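Local coordinates for protein D-galactonate dehydratase family member SEN1436 (Salmonella enterica subsp. enterica serovar Enteritidis, PDB 3TW9) that has low D-gluconate dehydratase activity in vitro, converting D-gluconate to 2-dehydro-3-deoxy-D-gluconate and water with one magnesium ion per subunit, at residues G132-V135 / Y136-L139; G87-P90 / T91-E94; K226-P229 / R230-H234; L261-T264 / L265-Y268. All coordinates share one frame; numbering follows the deposited sequence.

How the contacts relate
All four contacts are local, and they fall into two pairs. Contacts 1 and 2 belong to the N-terminal domain, with centres about 17 Å apart, and both touch the second subunit. Each lies at the start of a helix, 135-138 or 93-101. Contact 1 is buried and adds a proline-tyrosine CH-pi packing to its backbone bonds. Contact 2 is only partly buried and rests on an aspartate carboxylate. Contacts 3 and 4 lie in the barrel domain, their centres about 10 Å apart. Both are partly buried, with some exposed residues. They touch directly, because helices 221-239 and 255-265 pack together. Contact 3 is i to i+4 bonding within a helix kinked at P229. Contact 4 mixes backbone bonds, some weak, with a side-chain amide and a bridging water.

Contact 1: residues G132-V135 / Y136-L139; sequences GMPV and YDLL
The carbonyl oxygen P134 O takes two backbone N-H groups at the start of helix 135-138. P134 is the N-cap residue of this short helix, which follows the Schellman turn at G132 that ends helix 110-131. L138 N reaches P134 O at 3.3 Å and lies in the carbonyl plane. D137 N is closer to P134 O, at 3.0 Å, but sits above that plane. The next bond runs from L139 N to V135 O at 3.1 Å.

The side chains fold back on the same turn. CB of P134 lies over one face of the Y136 ring, 3.6 Å from its centroid, in a CH-pi contact. The ring gets there because Y136 CG stands between its own backbone N and carbonyl carbon (chi1 64°), which turns it back toward the proline. CD of P134 meets D137 OD2 at 3.5 Å, the two side chains running alongside each other. Beyond the cap, V135 CG1 packs on L139 CD1.

Outside the turn, Y136 N bonds to H365 ND1 of helix 357-369, so the helix start is tied to the C-terminal part of the chain. L138 also packs on L138 of the second subunit. In the same subunit as the turn, M133 CG rests on the L138 methyl CD2 at 3.8 Å.

Contact 2: residues G87-P90 / T91-E94; sequences GKDP and TRIE
This is a local contact, an Asx turn (D89 OD1 to T91 N) overlapping a type I beta turn, D89 to R92, on the loop that leads from helix 70-85 into helix 93-101. The carboxylate of D89 reaches forward over the turn and holds T91 by two bonds to one oxygen. T91 OG1 donates to D89 OD1 at 2.8 Å, and T91 N donates to D89 OD1 at 3.0 Å. Both donors come from the same face of the carboxylate, above its plane. D89 CG lies trans to the backbone N (chi1 179°), which carries the carboxylate forward to T91. The turn itself is closed by a weak bond from R92 N to D89 O at 3.4 Å.

R92 is the N-cap of the helix and the centre of an inverse gamma turn. Its side chain crosses that of D89 at about a right angle, and D89 OD2 stays 5.8 Å from R92 NE. That NE bonds instead to K142 O of the second subunit. P90 and I93 pack on helix 110-131, and T91 O accepts from K127 NZ.

One carboxylate oxygen accepts both the hydroxyl and the amide of T91, which ties D89 to T91 ahead of the helix and restrains the hydroxyl's rotation.

Contact 3: residues K226-P229 / R230-H234; sequences KSVP and RLFDH
V228 and F232 lie one turn apart on helix 221-239, their side chains alongside and pointing the same way. Their backbones are joined by the standard i to i+4 bond. F232 N donates to V228 O at 3.1 Å. The bonds on either side of it are of the same kind. L231 N reaches S227 O at 3.2 Å, and D233 N reaches P229 O at 2.8 Å. H234 N then continues the series to R230 O.

The exception is P229. Its nitrogen carries no hydrogen, so it gives no bond to the turn before, and the helix is kinked there. Its carbonyl still accepts from D233 N, so the helix goes on unbroken beyond it.

The polar side chains find partners elsewhere: S227 OG bonds to A223 O one turn back, H234 NE2 bonds to E162 OE1, and D233 OD1 makes a weak bond to Y268 OH. The R230 chain is bent and poorly ordered; K226 O lies over one face of its guanidinium, 4.1 Å from R230 NH1.

On the buried side, V228 CG1 meets the F232 ring at its edge, in the ring plane, 3.7 Å from F232 CD2. CG1 lies trans to the V228 backbone N (chi1 177°), which places it beside the carbonyl carbon, where it meets the ring edge.

The F232 side chain is about 9 Å from that of D248, a magnesium ligand on strand 244-248. In the barrel domain of this enolase-superfamily enzyme, V228 and P229 pack on L261 of helix 255-265.

Contact 4: residues L261-T264 / L265-Y268; sequences LAKT and LEQY
L265 N donates back into the last turns of helix 255-265, to L261 O at 3.0 Å and, weakly, to A262 O. L261 O is also gripped by T264 OG1, at 2.8 Å. That hydroxyl stands between the T264 backbone N and carbonyl carbon (chi1 60°), from where it can fold back on L261. The L265 side chain crosses that of L261, with L265 CD1 3.9 Å from L261 CG.

E266 comes next. Its N reaches K263 O in a weak bond of 3.3 Å. Its carboxylate oxygen OE2 is held by S292 OG and S293 N.

Q267 sends its amide back to T264: CG stands between the backbone N and the carbonyl carbon (chi1 58°), and the chain is extended beyond it. Q267 NE2 donates to T264 O at 3.2 Å, with a fairly straight N-H angle of 166°, and T264 O lies near the plane of the amide. A water accepts from Q267 N at 3.0 Å and donates to K263 O, with a weaker bond to T264 O. K263 O and T264 O are thus both met by the water, and T264 O also by the Q267 amide.

Y268 follows. Its N bonds to L265 O, and CG of Q267 lies 3.5 Å above the Y268 ring, over the centre.

Y268 O is bonded to R236 of helix 221-239. On that same helix L265 packs on V228 and T264 on P229, while A262 and L265 pack on L273 of strand 272-274.

Contact 1: residues G132-V135 / Y136-L139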
loop_
_atom_site.group_PDB
_atom_site.type_symbol
_atom_site.label_atom_id
_atom_site.label_comp_id
_atom_site.label_asym_id
_atom_site.label_seq_id
_atom_site.Cartn_x
_atom_site.Cartn_y
_atom_site.Cartn_z
ATOM N N GLY C 132 -20.920 -1.366 -8.488
ATOM C CA GLY C 132 -21.766 -2.416 -7.933
ATOM C C GLY C 132 -21.013 -3.410 -7.048
ATOM O O GLY C 132 -21.258 -4.617 -7.119
ATOM N N MET C 133 -20.080 -2.924 -6.226
ATOM C CA MET C 133 -19.331 -3.835 -5.356
ATOM C C MET C 133 -18.959 -3.200 -4.034
ATOM O O MET C 133 -18.830 -1.975 -3.968
ATOM C CB MET C 133 -18.135 -4.527 -6.087
ATOM C CG MET C 133 -17.101 -3.669 -6.741
ATOM S SD MET C 133 -15.931 -4.640 -7.764
ATOM C CE MET C 133 -16.901 -5.313 -9.107
ATOM N N PRO C 134 -18.869 -4.017 -2.964
ATOM C CA PRO C 134 -18.478 -3.493 -1.683
ATOM C C PRO C 134 -17.078 -2.902 -1.795
ATOM O O PRO C 134 -16.315 -3.312 -2.675
ATOM C CB PRO C 134 -18.457 -4.729 -0.795
ATOM C CG PRO C 134 -19.411 -5.688 -1.436
ATOM C CD PRO C 134 -19.193 -5.460 -2.889
ATOM N N VAL C 135 -16.751 -1.950 -0.915
ATOM C CA VAL C 135 -15.405 -1.378 -0.886
ATOM C C VAL C 135 -14.332 -2.474 -0.682
ATOM O O VAL C 135 -13.289 -2.428 -1.343
ATOM C CB VAL C 135 -15.283 -0.214 0.151
ATOM C CG1 VAL C 135 -13.827 0.193 0.369
ATOM C CG2 VAL C 135 -16.060 1.010 -0.339
ATOM N N TYR C 136 -14.591 -3.471 0.181
ATOM C CA TYR C 136 -13.627 -4.582 0.368
ATOM C C TYR C 136 -13.310 -5.287 -0.948
ATOM O O TYR C 136 -12.204 -5.758 -1.148
ATOM C CB TYR C 136 -14.039 -5.585 1.477
ATOM C CG TYR C 136 -15.338 -6.373 1.232
ATOM C CD1 TYR C 136 -15.388 -7.446 0.332
ATOM C CD2 TYR C 136 -16.486 -6.081 1.971
ATOM C CE1 TYR C 136 -16.570 -8.171 0.144
ATOM C CE2 TYR C 136 -17.671 -6.807 1.799
ATOM C CZ TYR C 136 -17.702 -7.846 0.888
ATOM O OH TYR C 136 -18.874 -8.545 0.723
ATOM N N ASP C 137 -14.275 -5.331 -1.871
ATOM C CA ASP C 137 -14.034 -5.965 -3.161
ATOM C C ASP C 137 -13.204 -5.087 -4.088
ATOM O O ASP C 137 -12.375 -5.608 -4.835
ATOM C CB ASP C 137 -15.365 -6.371 -3.839
ATOM C CG ASP C 137 -15.826 -7.765 -3.448
ATOM O OD1 ASP C 137 -15.020 -8.573 -2.922
ATOM O OD2 ASP C 137 -17.011 -8.057 -3.669
ATOM N N LEU C 138 -13.389 -3.762 -4.019
ATOM C CA LEU C 138 -12.495 -2.834 -4.756
ATOM C C LEU C 138 -11.027 -2.973 -4.319
ATOM O O LEU C 138 -10.097 -2.841 -5.136
ATOM C CB LEU C 138 -12.896 -1.375 -4.530
ATOM C CG LEU C 138 -14.276 -0.930 -5.010
ATOM C CD1 LEU C 138 -14.489 0.515 -4.623
ATOM C CD2 LEU C 138 -14.321 -1.095 -6.503
ATOM N N LEU C 139 -10.848 -3.248 -3.032
ATOM C CA LEU C 139 -9.530 -3.272 -2.396
ATOM C C LEU C 139 -8.803 -4.622 -2.487
ATOM O O LEU C 139 -7.671 -4.743 -2.000
ATOM C CB LEU C 139 -9.668 -2.821 -0.941
ATOM C CG LEU C 139 -10.119 -1.371 -0.700
ATOM C CD1 LEU C 139 -10.274 -1.105 0.777
ATOM C CD2 LEU C 139 -9.148 -0.350 -1.329
#

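Contact 2: residues G87-P90 / T91-E94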
loop_
_atom_site.group_PDB
_atom_site.type_symbol
_atom_site.label_atom_id
_atom_site.label_comp_id
_atom_site.label_asym_id
_atom_site.label_seq_id
_atom_site.Cartn_x
_atom_site.Cartn_y
_atom_site.Cartn_z
ATOM N N GLY C 87 -18.063 20.393 -8.234
ATOM C CA GLY C 87 -17.763 20.439 -9.670
ATOM C C GLY C 87 -16.681 19.466 -10.121
ATOM O O GLY C 87 -16.467 19.268 -11.321
ATOM N N LYS C 88 -15.988 18.860 -9.161
ATOM C CA LYS C 88 -14.911 17.935 -9.491
ATOM C C LYS C 88 -15.416 16.519 -9.727
ATOM O O LYS C 88 -16.438 16.125 -9.185
ATOM C CB LYS C 88 -13.861 17.929 -8.363
ATOM C CG LYS C 88 -13.113 19.244 -8.284
ATOM C CD LYS C 88 -12.087 19.278 -7.198
ATOM C CE LYS C 88 -11.158 20.479 -7.435
ATOM N NZ LYS C 88 -10.349 20.767 -6.231
ATOM N N ASP C 89 -14.654 15.758 -10.510
ATOM C CA ASP C 89 -14.928 14.339 -10.764
ATOM C C ASP C 89 -14.589 13.511 -9.500
ATOM O O ASP C 89 -13.410 13.414 -9.120
ATOM C CB ASP C 89 -14.081 13.912 -11.977
ATOM C CG ASP C 89 -14.224 12.447 -12.354
ATOM O OD1 ASP C 89 -14.951 11.672 -11.712
ATOM O OD2 ASP C 89 -13.573 12.067 -13.337
ATOM N N PRO C 90 -15.605 12.876 -8.863
ATOM C CA PRO C 90 -15.403 12.095 -7.624
ATOM C C PRO C 90 -14.666 10.751 -7.845
ATOM O O PRO C 90 -14.278 10.071 -6.868
ATOM C CB PRO C 90 -16.833 11.836 -7.147
ATOM C CG PRO C 90 -17.614 11.774 -8.402
ATOM C CD PRO C 90 -17.004 12.789 -9.331
ATOM N N THR C 91 -14.468 10.363 -9.099
ATOM C CA THR C 91 -13.765 9.102 -9.343
ATOM C C THR C 91 -12.248 9.220 -9.038
ATOM O O THR C 91 -11.571 8.200 -8.845
ATOM C CB THR C 91 -14.025 8.534 -10.751
ATOM O OG1 THR C 91 -13.352 9.326 -11.727
ATOM C CG2 THR C 91 -15.547 8.492 -11.065
ATOM N N ARG C 92 -11.747 10.462 -8.996
ATOM C CA ARG C 92 -10.322 10.762 -8.750
ATOM C C ARG C 92 -9.999 10.844 -7.269
ATOM O O ARG C 92 -9.614 11.877 -6.757
ATOM C CB ARG C 92 -9.899 12.041 -9.494
ATOM C CG ARG C 92 -10.190 11.973 -11.018
ATOM C CD ARG C 92 -9.550 13.076 -11.819
ATOM N NE ARG C 92 -8.079 13.052 -11.738
ATOM C CZ ARG C 92 -7.289 13.950 -12.301
ATOM N NH1 ARG C 92 -7.827 14.951 -12.992
ATOM N NH2 ARG C 92 -5.965 13.851 -12.171
ATOM N N ILE C 93 -10.169 9.731 -6.570
ATOM C CA ILE C 93 -10.060 9.715 -5.117
ATOM C C ILE C 93 -8.712 10.181 -4.618
ATOM O O ILE C 93 -8.634 11.085 -3.764
ATOM C CB ILE C 93 -10.383 8.320 -4.540
ATOM C CG1 ILE C 93 -11.830 7.920 -4.920
ATOM C CG2 ILE C 93 -10.257 8.324 -3.029
ATOM C CD1 ILE C 93 -12.370 6.720 -4.092
ATOM N N GLU C 94 -7.665 9.591 -5.178
ATOM C CA GLU C 94 -6.284 9.884 -4.775
ATOM C C GLU C 94 -5.924 11.336 -5.089
ATOM O O GLU C 94 -5.327 12.011 -4.271
ATOM C CB GLU C 94 -5.333 8.940 -5.505
ATOM C CG GLU C 94 -3.892 9.033 -5.000
ATOM C CD GLU C 94 -3.728 8.521 -3.565
ATOM O OE1 GLU C 94 -4.161 7.385 -3.305
ATOM O OE2 GLU C 94 -3.161 9.238 -2.715
#

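Contact 3: residues K226-P229 / R230-H234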
loop_
_atom_site.group_PDB
_atom_site.type_symbol
_atom_site.label_atom_id
_atom_site.label_comp_id
_atom_site.label_asym_id
_atom_site.label_seq_id
_atom_site.Cartn_x
_atom_site.Cartn_y
_atom_site.Cartn_z
ATOM N N LYS C 226 1.505 -1.439 39.712
ATOM C CA LYS C 226 1.823 -2.525 40.637
ATOM C C LYS C 226 0.661 -3.502 40.776
ATOM O O LYS C 226 0.864 -4.643 41.208
ATOM C CB LYS C 226 2.244 -1.975 42.005
ATOM C CG LYS C 226 3.566 -1.212 42.014
ATOM C CD LYS C 226 3.924 -0.759 43.424
ATOM C CE LYS C 226 5.183 0.088 43.447
ATOM N NZ LYS C 226 4.883 1.468 43.018
ATOM N N SER C 227 -0.538 -3.066 40.381
ATOM C CA SER C 227 -1.749 -3.881 40.519
ATOM C C SER C 227 -2.160 -4.683 39.292
ATOM O O SER C 227 -2.864 -5.686 39.418
ATOM C CB SER C 227 -2.914 -3.011 40.983
ATOM O OG SER C 227 -2.546 -2.363 42.189
ATOM N N VAL C 228 -1.742 -4.238 38.110
ATOM C CA VAL C 228 -2.090 -4.948 36.878
ATOM C C VAL C 228 -1.629 -6.423 36.842
ATOM O O VAL C 228 -2.420 -7.269 36.454
ATOM C CB VAL C 228 -1.696 -4.140 35.581
ATOM C CG1 VAL C 228 -2.006 -4.927 34.274
ATOM C CG2 VAL C 228 -2.435 -2.861 35.561
ATOM N N PRO C 229 -0.366 -6.735 37.239
ATOM C CA PRO C 229 -0.007 -8.142 37.139
ATOM C C PRO C 229 -0.865 -9.046 38.035
ATOM O O PRO C 229 -1.160 -10.176 37.640
ATOM C CB PRO C 229 1.456 -8.173 37.594
ATOM C CG PRO C 229 1.976 -6.796 37.235
ATOM C CD PRO C 229 0.819 -5.893 37.537
ATOM N N ARG C 230 -1.271 -8.536 39.199
ATOM C CA ARG C 230 -2.128 -9.289 40.123
ATOM C C ARG C 230 -3.511 -9.582 39.535
ATOM O O ARG C 230 -4.006 -10.714 39.656
ATOM C CB ARG C 230 -2.245 -8.575 41.480
ATOM C CG ARG C 230 -0.893 -8.319 42.152
ATOM C CD ARG C 230 -0.983 -8.409 43.667
ATOM N NE ARG C 230 -1.719 -7.292 44.256
ATOM C CZ ARG C 230 -1.153 -6.237 44.835
ATOM N NH1 ARG C 230 0.170 -6.142 44.910
ATOM N NH2 ARG C 230 -1.915 -5.276 45.344
ATOM N N LEU C 231 -4.101 -8.581 38.873
ATOM C CA LEU C 231 -5.347 -8.739 38.116
ATOM C C LEU C 231 -5.240 -9.876 37.089
ATOM O O LEU C 231 -6.091 -10.757 37.047
ATOM C CB LEU C 231 -5.756 -7.415 37.432
ATOM C CG LEU C 231 -6.878 -7.478 36.393
ATOM C CD1 LEU C 231 -8.245 -7.794 37.034
ATOM C CD2 LEU C 231 -6.935 -6.199 35.563
ATOM N N PHE C 232 -4.170 -9.882 36.294
ATOM C CA PHE C 232 -3.988 -10.928 35.298
ATOM C C PHE C 232 -3.616 -12.295 35.852
ATOM O O PHE C 232 -4.027 -13.315 35.280
ATOM C CB PHE C 232 -3.036 -10.460 34.177
ATOM C CG PHE C 232 -3.719 -9.536 33.232
ATOM C CD1 PHE C 232 -4.692 -10.031 32.339
ATOM C CD2 PHE C 232 -3.485 -8.167 33.275
ATOM C CE1 PHE C 232 -5.408 -9.176 31.493
ATOM C CE2 PHE C 232 -4.194 -7.295 32.420
ATOM C CZ PHE C 232 -5.160 -7.804 31.517
ATOM N N ASP C 233 -2.878 -12.317 36.966
ATOM C CA ASP C 233 -2.628 -13.572 37.669
ATOM C C ASP C 233 -3.973 -14.213 38.059
ATOM O O ASP C 233 -4.244 -15.388 37.729
ATOM C CB ASP C 233 -1.734 -13.357 38.890
ATOM C CG ASP C 233 -1.301 -14.670 39.516
ATOM O OD1 ASP C 233 -0.471 -15.383 38.917
ATOM O OD2 ASP C 233 -1.812 -14.994 40.602
ATOM N N HIS C 234 -4.829 -13.411 38.688
ATOM C CA HIS C 234 -6.182 -13.849 39.069
ATOM C C HIS C 234 -7.038 -14.303 37.892
ATOM O O HIS C 234 -7.629 -15.369 37.944
ATOM C CB HIS C 234 -6.955 -12.769 39.835
ATOM C CG HIS C 234 -8.345 -13.197 40.197
ATOM N ND1 HIS C 234 -8.608 -14.040 41.257
ATOM C CD2 HIS C 234 -9.541 -12.950 39.608
ATOM C CE1 HIS C 234 -9.908 -14.266 41.325
ATOM N NE2 HIS C 234 -10.496 -13.620 40.334
#

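Contact 4: residues L261-T264 / L265-Y268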
loop_
_atom_site.group_PDB
_atom_site.type_symbol
_atom_site.label_atom_id
_atom_site.label_comp_id
_atom_site.label_asym_id
_atom_site.label_seq_id
_atom_site.Cartn_x
_atom_site.Cartn_y
_atom_site.Cartn_z
ATOM N N LEU C 261 6.169 -3.058 33.143
ATOM C CA LEU C 261 4.864 -3.688 33.134
ATOM C C LEU C 261 4.738 -4.697 31.980
ATOM O O LEU C 261 4.266 -5.824 32.172
ATOM C CB LEU C 261 3.772 -2.627 33.037
ATOM C CG LEU C 261 2.325 -3.112 33.080
ATOM C CD1 LEU C 261 1.985 -3.823 34.405
ATOM C CD2 LEU C 261 1.402 -1.930 32.846
ATOM N N ALA C 262 5.192 -4.303 30.797
ATOM C CA ALA C 262 5.290 -5.230 29.656
ATOM C C ALA C 262 6.048 -6.516 30.026
ATOM O O ALA C 262 5.601 -7.632 29.749
ATOM C CB ALA C 262 5.967 -4.530 28.457
ATOM N N LYS C 263 7.181 -6.352 30.674
ATOM C CA LYS C 263 7.969 -7.503 31.128
ATOM C C LYS C 263 7.231 -8.369 32.153
ATOM O O LYS C 263 7.227 -9.599 32.033
ATOM C CB LYS C 263 9.333 -7.065 31.675
ATOM C CG LYS C 263 10.237 -6.429 30.580
ATOM C CD LYS C 263 11.508 -5.796 31.193
ATOM C CE LYS C 263 12.482 -6.835 31.747
ATOM N NZ LYS C 263 13.775 -6.221 32.183
ATOM N N THR C 264 6.589 -7.729 33.122
ATOM C CA THR C 264 5.860 -8.480 34.168
ATOM C C THR C 264 4.635 -9.235 33.636
ATOM O O THR C 264 4.227 -10.239 34.221
ATOM C CB THR C 264 5.442 -7.577 35.353
ATOM O OG1 THR C 264 4.582 -6.527 34.902
ATOM C CG2 THR C 264 6.670 -6.972 36.002
ATOM N N LEU C 265 4.081 -8.758 32.520
ATOM C CA LEU C 265 2.871 -9.348 31.908
ATOM C C LEU C 265 3.159 -10.396 30.850
ATOM O O LEU C 265 2.227 -11.016 30.341
ATOM C CB LEU C 265 1.979 -8.263 31.321
ATOM C CG LEU C 265 1.364 -7.247 32.307
ATOM C CD1 LEU C 265 0.549 -6.227 31.578
ATOM C CD2 LEU C 265 0.500 -7.939 33.379
ATOM N N GLU C 266 4.437 -10.580 30.501
ATOM C CA GLU C 266 4.852 -11.647 29.561
ATOM C C GLU C 266 4.263 -13.022 29.850
ATOM O O GLU C 266 3.739 -13.659 28.951
ATOM C CB GLU C 266 6.378 -11.759 29.500
ATOM C CG GLU C 266 6.956 -10.858 28.452
ATOM C CD GLU C 266 8.464 -10.835 28.387
ATOM O OE1 GLU C 266 9.143 -11.871 28.585
ATOM O OE2 GLU C 266 8.969 -9.735 28.114
ATOM N N GLN C 267 4.350 -13.447 31.113
ATOM C CA GLN C 267 3.902 -14.773 31.537
ATOM C C GLN C 267 2.387 -14.991 31.343
ATOM O O GLN C 267 1.920 -16.131 31.345
ATOM C CB GLN C 267 4.253 -14.997 33.008
ATOM C CG GLN C 267 3.650 -13.951 33.934
ATOM C CD GLN C 267 4.172 -14.031 35.360
ATOM O OE1 GLN C 267 4.118 -15.077 36.000
ATOM N NE2 GLN C 267 4.675 -12.908 35.862
ATOM N N TYR C 268 1.633 -13.902 31.179
ATOM C CA TYR C 268 0.161 -13.987 31.056
ATOM C C TYR C 268 -0.320 -14.006 29.606
ATOM O O TYR C 268 -1.537 -14.124 29.347
ATOM C CB TYR C 268 -0.506 -12.866 31.861
ATOM C CG TYR C 268 -0.042 -12.849 33.283
ATOM C CD1 TYR C 268 -0.210 -13.979 34.099
ATOM C CD2 TYR C 268 0.583 -11.723 33.827
ATOM C CE1 TYR C 268 0.227 -13.990 35.423
ATOM C CE2 TYR C 268 1.025 -11.722 35.156
ATOM C CZ TYR C 268 0.843 -12.863 35.946
ATOM O OH TYR C 268 1.275 -12.878 37.256
HETATM O O HOH W 1 6.358 -12.216 32.977
#